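Local coordinates for uncharacterized bacterial lipoprotein (Bacteroides thetaiotaomicron VPI-5482, PDB 3GF6) that is of unknown function but, as a lipoprotein with an all-beta fold, is probably anchored to the bacterial cell envelope, at residues A110-L123 / T171-F185. Residues are numbered along the deposited sequence; the frame is centred on the assembly and turned at random. Where two conformers were deposited one is given.
With EDO (1,2-ethanediol), chain G; EDO (1,2-ethanediol), chain C.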
loop_
_atom_site.group_PDB
_atom_site.type_symbol
_atom_site.label_atom_id
_atom_site.label_comp_id
_atom_site.label_asym_id
_atom_site.label_seq_id
_atom_site.Cartn_x
_atom_site.Cartn_y
_atom_site.Cartn_z
ATOM N N ALA A 110 -23.338 2.582 -4.134
ATOM C CA ALA A 110 -22.347 3.561 -4.568
ATOM C C ALA A 110 -21.366 2.964 -5.596
ATOM O O ALA A 110 -20.985 1.791 -5.512
ATOM C CB ALA A 110 -21.596 4.162 -3.359
ATOM N N LYS A 111 -21.027 3.779 -6.603
ATOM C CA LYS A 111 -19.954 3.469 -7.542
ATOM C C LYS A 111 -18.848 4.484 -7.298
ATOM O O LYS A 111 -19.122 5.690 -7.150
ATOM C CB LYS A 111 -20.452 3.572 -8.994
ATOM C CG LYS A 111 -21.419 2.449 -9.427
ATOM C CD LYS A 111 -20.735 1.071 -9.374
ATOM C CE LYS A 111 -21.652 -0.070 -9.847
ATOM N NZ LYS A 111 -22.857 -0.312 -8.987
ATOM N N TYR A 112 -17.609 4.012 -7.280
ATOM C CA TYR A 112 -16.494 4.826 -6.848
ATOM C C TYR A 112 -15.416 4.979 -7.909
ATOM O O TYR A 112 -15.178 4.067 -8.706
ATOM C CB TYR A 112 -15.856 4.220 -5.598
ATOM C CG TYR A 112 -16.683 4.251 -4.344
ATOM C CD1 TYR A 112 -16.789 5.415 -3.598
ATOM C CD2 TYR A 112 -17.369 3.107 -3.896
ATOM C CE1 TYR A 112 -17.535 5.454 -2.399
ATOM C CE2 TYR A 112 -18.099 3.107 -2.711
ATOM C CZ TYR A 112 -18.190 4.307 -1.962
ATOM O OH TYR A 112 -18.914 4.360 -0.797
ATOM N N ALA A 113 -14.737 6.137 -7.882
ATOM C CA ALA A 113 -13.564 6.377 -8.715
ATOM C C ALA A 113 -12.440 6.812 -7.808
ATOM O O ALA A 113 -12.675 7.521 -6.824
ATOM C CB ALA A 113 -13.855 7.465 -9.776
ATOM N N VAL A 114 -11.218 6.389 -8.129
ATOM C CA VAL A 114 -10.033 6.690 -7.345
ATOM C C VAL A 114 -8.997 7.371 -8.232
ATOM O O VAL A 114 -8.751 6.945 -9.359
ATOM C CB VAL A 114 -9.412 5.382 -6.706
ATOM C CG1 VAL A 114 -8.035 5.624 -6.092
ATOM C CG2 VAL A 114 -10.354 4.820 -5.628
ATOM N N LYS A 115 -8.359 8.405 -7.687
ATOM C CA LYS A 115 -7.196 9.037 -8.308
ATOM C C LYS A 115 -6.136 9.094 -7.247
ATOM O O LYS A 115 -6.398 9.604 -6.129
ATOM C CB LYS A 115 -7.524 10.469 -8.766
ATOM C CG LYS A 115 -8.715 10.524 -9.778
ATOM C CD LYS A 115 -9.036 11.934 -10.203
ATOM C CE LYS A 115 -10.116 11.977 -11.282
ATOM N NZ LYS A 115 -9.626 11.500 -12.586
ATOM N N LEU A 116 -4.976 8.525 -7.554
ATOM C CA LEU A 116 -3.899 8.534 -6.589
ATOM C C LEU A 116 -2.548 8.653 -7.235
ATOM O O LEU A 116 -2.371 8.343 -8.422
ATOM C CB LEU A 116 -3.963 7.304 -5.664
ATOM C CG LEU A 116 -3.706 5.897 -6.231
ATOM C CD1 LEU A 116 -2.198 5.622 -6.420
ATOM C CD2 LEU A 116 -4.327 4.834 -5.322
ATOM N N ARG A 117 -1.593 9.140 -6.457
ATOM C CA ARG A 117 -0.173 9.072 -6.819
ATOM C C ARG A 117 0.573 8.598 -5.582
ATOM O O ARG A 117 0.309 9.078 -4.498
ATOM C CB ARG A 117 0.369 10.420 -7.299
ATOM C CG ARG A 117 1.835 10.380 -7.740
ATOM C CD ARG A 117 2.175 11.710 -8.442
ATOM N NE ARG A 117 3.559 11.768 -8.883
ATOM C CZ ARG A 117 4.133 12.879 -9.327
ATOM N NH1 ARG A 117 3.432 14.010 -9.378
ATOM N NH2 ARG A 117 5.404 12.864 -9.701
ATOM N N LEU A 118 1.467 7.621 -5.749
ATOM C CA LEU A 118 2.326 7.131 -4.686
ATOM C C LEU A 118 3.749 7.279 -5.167
ATOM O O LEU A 118 4.160 6.601 -6.151
ATOM C CB LEU A 118 2.014 5.654 -4.357
ATOM C CG LEU A 118 2.972 5.005 -3.358
ATOM C CD1 LEU A 118 2.791 5.707 -2.032
ATOM C CD2 LEU A 118 2.725 3.470 -3.197
ATOM N N LYS A 119 4.482 8.223 -4.541
ATOM C CA LYS A 119 5.838 8.556 -4.949
ATOM C C LYS A 119 6.696 8.542 -3.713
ATOM O O LYS A 119 6.297 9.076 -2.693
ATOM C CB LYS A 119 5.886 9.945 -5.633
ATOM C CG LYS A 119 7.290 10.426 -6.032
ATOM C CD LYS A 119 7.214 11.743 -6.812
ATOM C CE LYS A 119 8.573 12.397 -7.057
ATOM N NZ LYS A 119 9.673 11.406 -7.142
ATOM N N GLY A 120 7.862 7.933 -3.812
ATOM C CA GLY A 120 8.738 7.785 -2.657
ATOM C C GLY A 120 9.789 6.713 -2.797
ATOM O O GLY A 120 10.155 6.347 -3.892
ATOM N N GLU A 121 10.310 6.248 -1.667
ATOM C CA GLU A 121 11.395 5.262 -1.691
ATOM C C GLU A 121 11.410 4.385 -0.464
ATOM O O GLU A 121 11.270 4.865 0.660
ATOM C CB GLU A 121 12.759 5.942 -1.876
ATOM C CG GLU A 121 13.893 4.968 -2.108
ATOM C CD GLU A 121 15.243 5.640 -2.210
ATOM O OE1 GLU A 121 15.300 6.884 -2.226
ATOM O OE2 GLU A 121 16.258 4.916 -2.255
ATOM N N LEU A 122 11.545 3.078 -0.697
ATOM C CA LEU A 122 11.813 2.105 0.353
ATOM C C LEU A 122 13.318 1.877 0.415
ATOM O O LEU A 122 13.951 1.636 -0.603
ATOM C CB LEU A 122 11.108 0.779 0.048
ATOM C CG LEU A 122 11.315 -0.385 1.025
ATOM C CD1 LEU A 122 10.743 -0.120 2.420
ATOM C CD2 LEU A 122 10.706 -1.655 0.412
ATOM N N LEU A 123 13.869 1.989 1.623
ATOM C CA LEU A 123 15.283 1.687 1.887
ATOM C C LEU A 123 15.477 0.781 3.092
ATOM O O LEU A 123 15.104 1.167 4.221
ATOM C CB LEU A 123 16.095 2.975 2.175
ATOM C CG LEU A 123 15.969 4.130 1.197
ATOM C CD1 LEU A 123 14.759 5.004 1.586
ATOM C CD2 LEU A 123 17.309 4.981 1.123
ATOM N N THR A 171 17.145 -0.697 -2.110
ATOM C CA THR A 171 16.206 0.405 -2.278
ATOM C C THR A 171 15.269 0.175 -3.443
ATOM O O THR A 171 15.603 -0.532 -4.405
ATOM C CB THR A 171 16.921 1.778 -2.491
ATOM O OG1 THR A 171 17.617 1.791 -3.740
ATOM C CG2 THR A 171 17.903 2.049 -1.389
ATOM N N CYS A 172 14.072 0.724 -3.321
ATOM C CA CYS A 172 13.116 0.738 -4.397
ATOM C C CYS A 172 12.496 2.127 -4.423
ATOM O O CYS A 172 11.834 2.536 -3.438
ATOM C CB CYS A 172 12.041 -0.335 -4.199
ATOM S SG CYS A 172 10.852 -0.427 -5.574
ATOM N N THR A 173 12.688 2.820 -5.558
ATOM C CA THR A 173 12.247 4.207 -5.762
ATOM C C THR A 173 11.091 4.169 -6.725
ATOM O O THR A 173 11.227 3.628 -7.834
ATOM C CB THR A 173 13.407 5.052 -6.322
ATOM O OG1 THR A 173 14.538 4.910 -5.459
ATOM C CG2 THR A 173 13.045 6.522 -6.480
ATOM N N PHE A 174 9.943 4.703 -6.304
ATOM C CA PHE A 174 8.698 4.526 -7.064
ATOM C C PHE A 174 7.946 5.824 -7.289
ATOM O O PHE A 174 8.068 6.772 -6.520
ATOM C CB PHE A 174 7.761 3.515 -6.346
ATOM C CG PHE A 174 7.605 3.777 -4.869
ATOM C CD1 PHE A 174 6.652 4.658 -4.411
ATOM C CD2 PHE A 174 8.446 3.158 -3.947
ATOM C CE1 PHE A 174 6.537 4.955 -3.054
ATOM C CE2 PHE A 174 8.316 3.405 -2.570
ATOM C CZ PHE A 174 7.365 4.312 -2.128
ATOM N N ASP A 175 7.142 5.856 -8.355
ATOM C CA ASP A 175 6.289 6.990 -8.652
ATOM C C ASP A 175 5.192 6.466 -9.568
ATOM O O ASP A 175 5.364 6.406 -10.785
ATOM C CB ASP A 175 7.091 8.115 -9.317
ATOM C CG ASP A 175 6.276 9.410 -9.492
ATOM O OD1 ASP A 175 5.076 9.417 -9.136
ATOM O OD2 ASP A 175 6.848 10.433 -9.983
ATOM N N ILE A 176 4.104 6.005 -8.958
ATOM C CA ILE A 176 3.014 5.335 -9.668
ATOM C C ILE A 176 1.751 6.163 -9.519
ATOM O O ILE A 176 1.548 6.915 -8.538
ATOM C CB ILE A 176 2.772 3.850 -9.196
ATOM C CG1 ILE A 176 2.384 3.822 -7.706
ATOM C CG2 ILE A 176 4.011 3.025 -9.521
ATOM C CD1 ILE A 176 1.769 2.527 -7.194
ATOM N N THR A 177 0.897 6.041 -10.506
ATOM C CA THR A 177 -0.419 6.678 -10.438
ATOM C C THR A 177 -1.522 5.682 -10.810
ATOM O O THR A 177 -1.284 4.684 -11.504
ATOM C CB THR A 177 -0.515 7.880 -11.374
ATOM O OG1 THR A 177 -0.294 7.459 -12.730
ATOM C CG2 THR A 177 0.460 8.938 -10.968
ATOM N N TYR A 178 -2.726 5.959 -10.326
ATOM C CA TYR A 178 -3.913 5.166 -10.648
ATOM C C TYR A 178 -5.093 6.117 -10.763
ATOM O O TYR A 178 -5.242 7.038 -9.950
ATOM C CB TYR A 178 -4.120 4.068 -9.598
ATOM C CG TYR A 178 -5.375 3.220 -9.771
ATOM C CD1 TYR A 178 -5.380 2.067 -10.570
ATOM C CD2 TYR A 178 -6.577 3.571 -9.163
ATOM C CE1 TYR A 178 -6.510 1.283 -10.698
ATOM C CE2 TYR A 178 -7.748 2.781 -9.311
ATOM C CZ TYR A 178 -7.716 1.653 -10.093
ATOM O OH TYR A 178 -8.875 0.894 -10.222
ATOM N N ASP A 179 -5.886 5.922 -11.802
ATOM C CA ASP A 179 -7.005 6.795 -12.120
ATOM C C ASP A 179 -8.092 6.018 -12.862
ATOM O O ASP A 179 -8.103 5.924 -14.089
ATOM C CB ASP A 179 -6.446 7.963 -12.933
ATOM C CG ASP A 179 -7.442 9.082 -13.183
ATOM O OD1 ASP A 179 -8.621 9.045 -12.768
ATOM O OD2 ASP A 179 -7.000 10.039 -13.863
ATOM N N ARG A 180 -9.005 5.420 -12.105
ATOM C CA ARG A 180 -10.009 4.552 -12.705
ATOM C C ARG A 180 -11.319 4.727 -11.959
ATOM O O ARG A 180 -11.377 5.420 -10.929
ATOM C CB ARG A 180 -9.554 3.087 -12.731
ATOM C CG ARG A 180 -8.222 2.830 -13.423
ATOM C CD ARG A 180 -8.330 2.937 -14.978
ATOM N NE ARG A 180 -8.922 1.718 -15.515
ATOM C CZ ARG A 180 -8.256 0.658 -15.992
ATOM N NH1 ARG A 180 -6.928 0.616 -16.110
ATOM N NH2 ARG A 180 -8.952 -0.374 -16.401
ATOM N N SER A 181 -12.375 4.152 -12.524
ATOM C CA SER A 181 -13.723 4.405 -12.092
ATOM C C SER A 181 -14.560 3.118 -11.992
ATOM O O SER A 181 -14.044 2.035 -12.202
ATOM C CB SER A 181 -14.360 5.371 -13.110
ATOM O OG SER A 181 -14.507 4.743 -14.375
ATOM N N ASP A 182 -15.849 3.286 -11.701
ATOM C CA ASP A 182 -16.841 2.210 -11.671
ATOM C C ASP A 182 -16.466 1.095 -10.681
ATOM O O ASP A 182 -16.699 -0.096 -10.953
ATOM C CB ASP A 182 -17.041 1.577 -13.062
ATOM C CG ASP A 182 -17.434 2.582 -14.126
ATOM O OD1 ASP A 182 -18.097 3.626 -13.797
ATOM O OD2 ASP A 182 -17.101 2.298 -15.312
ATOM N N LEU A 183 -15.898 1.479 -9.540
ATOM C CA LEU A 183 -15.495 0.502 -8.552
ATOM C C LEU A 183 -16.578 0.314 -7.485
ATOM O O LEU A 183 -17.241 1.281 -7.102
ATOM C CB LEU A 183 -14.202 0.931 -7.904
ATOM C CG LEU A 183 -13.025 1.237 -8.833
ATOM C CD1 LEU A 183 -11.847 1.770 -7.980
ATOM C CD2 LEU A 183 -12.654 -0.024 -9.659
ATOM N N SER A 184 -16.735 -0.937 -7.040
ATOM C CA SER A 184 -17.662 -1.308 -5.960
ATOM C C SER A 184 -16.862 -1.917 -4.811
ATOM O O SER A 184 -15.977 -2.749 -5.014
ATOM C CB SER A 184 -18.713 -2.322 -6.433
ATOM O OG SER A 184 -19.557 -1.782 -7.439
ATOM N N PHE A 185 -17.157 -1.493 -3.593
ATOM C CA PHE A 185 -16.568 -2.118 -2.418
ATOM C C PHE A 185 -17.308 -1.836 -1.134
ATOM O O PHE A 185 -17.941 -0.775 -1.001
ATOM C CB PHE A 185 -15.113 -1.690 -2.231
ATOM C CG PHE A 185 -14.917 -0.184 -2.123
ATOM C CD1 PHE A 185 -15.099 0.486 -0.901
ATOM C CD2 PHE A 185 -14.507 0.549 -3.232
ATOM C CE1 PHE A 185 -14.910 1.843 -0.817
ATOM C CE2 PHE A 185 -14.321 1.910 -3.136
ATOM C CZ PHE A 185 -14.510 2.555 -1.929
HETATM C C1 EDO G . -3.928 9.871 -10.814
HETATM O O1 EDO G . -2.674 10.408 -10.377
HETATM C C2 EDO G . -4.138 10.341 -12.256
HETATM O O2 EDO G . -5.141 11.356 -12.293
HETATM C C1 EDO C . 0.569 14.940 -10.412
HETATM O O1 EDO C . 0.465 14.717 -9.030
HETATM C C2 EDO C . -0.709 15.592 -10.821
HETATM O O2 EDO C . -0.510 16.920 -10.404
HETATM O O HOH W 1 -19.777 0.175 -3.719
HETATM O O HOH W 2 -21.819 -0.319 -6.653
HETATM O O HOH W 3 -7.866 12.117 -15.074
HETATM O O HOH W 4 10.320 8.517 -6.517
HETATM O O HOH W 5 16.237 7.117 -5.533
#
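From Tyr112 against Leu183 to Leu123 against Thr171, strands 112-123 and 171-183 pair antiparallel within one sheet of an all-beta fold, joined by paired backbone hydrogen bonds. Near one end a G1 beta bulge sets Asp182, in the left-handed conformation, and Leu183 opposite the single Tyr112.

On the buried face, apolar Val114, Leu118 and Leu122 pack on strand 129-139 of the other sheet, Ile176 and Tyr178 on strand 153-158; Leu116 CG touches Tyr178 CB. Phe174, its CG wedged between backbone N and carbonyl carbon (chi1 47°), folds its ring over Gly120, whose CA makes a CH-pi contact 4.0 Å from the ring centroid; glycine suits the place, because its backbone angles would press a CB against the carbonyl O of Lys119, and Phe174 CZ lies close as well. Tyr112 and Phe185 form an offset stack, planes 19° apart, while Tyr112 OH is hydrogen-bonded to Ser105 OG.

The other face carries charges suited to its more exposed setting. Lys115 NZ forms a salt bridge with Asp179 OD1, 2.7 Å. The extended Arg117 makes a bidentate, side-on salt bridge: NE meets Asp175 OD1 and NH2 meets Asp175 OD2, both at 2.8 Å. A leucine in its place would probably leave Asp175 without these paired N-H donors and free to turn. Both Asp175 oxygens use syn lone pairs, guanidinium and carboxylate nearly coplanar.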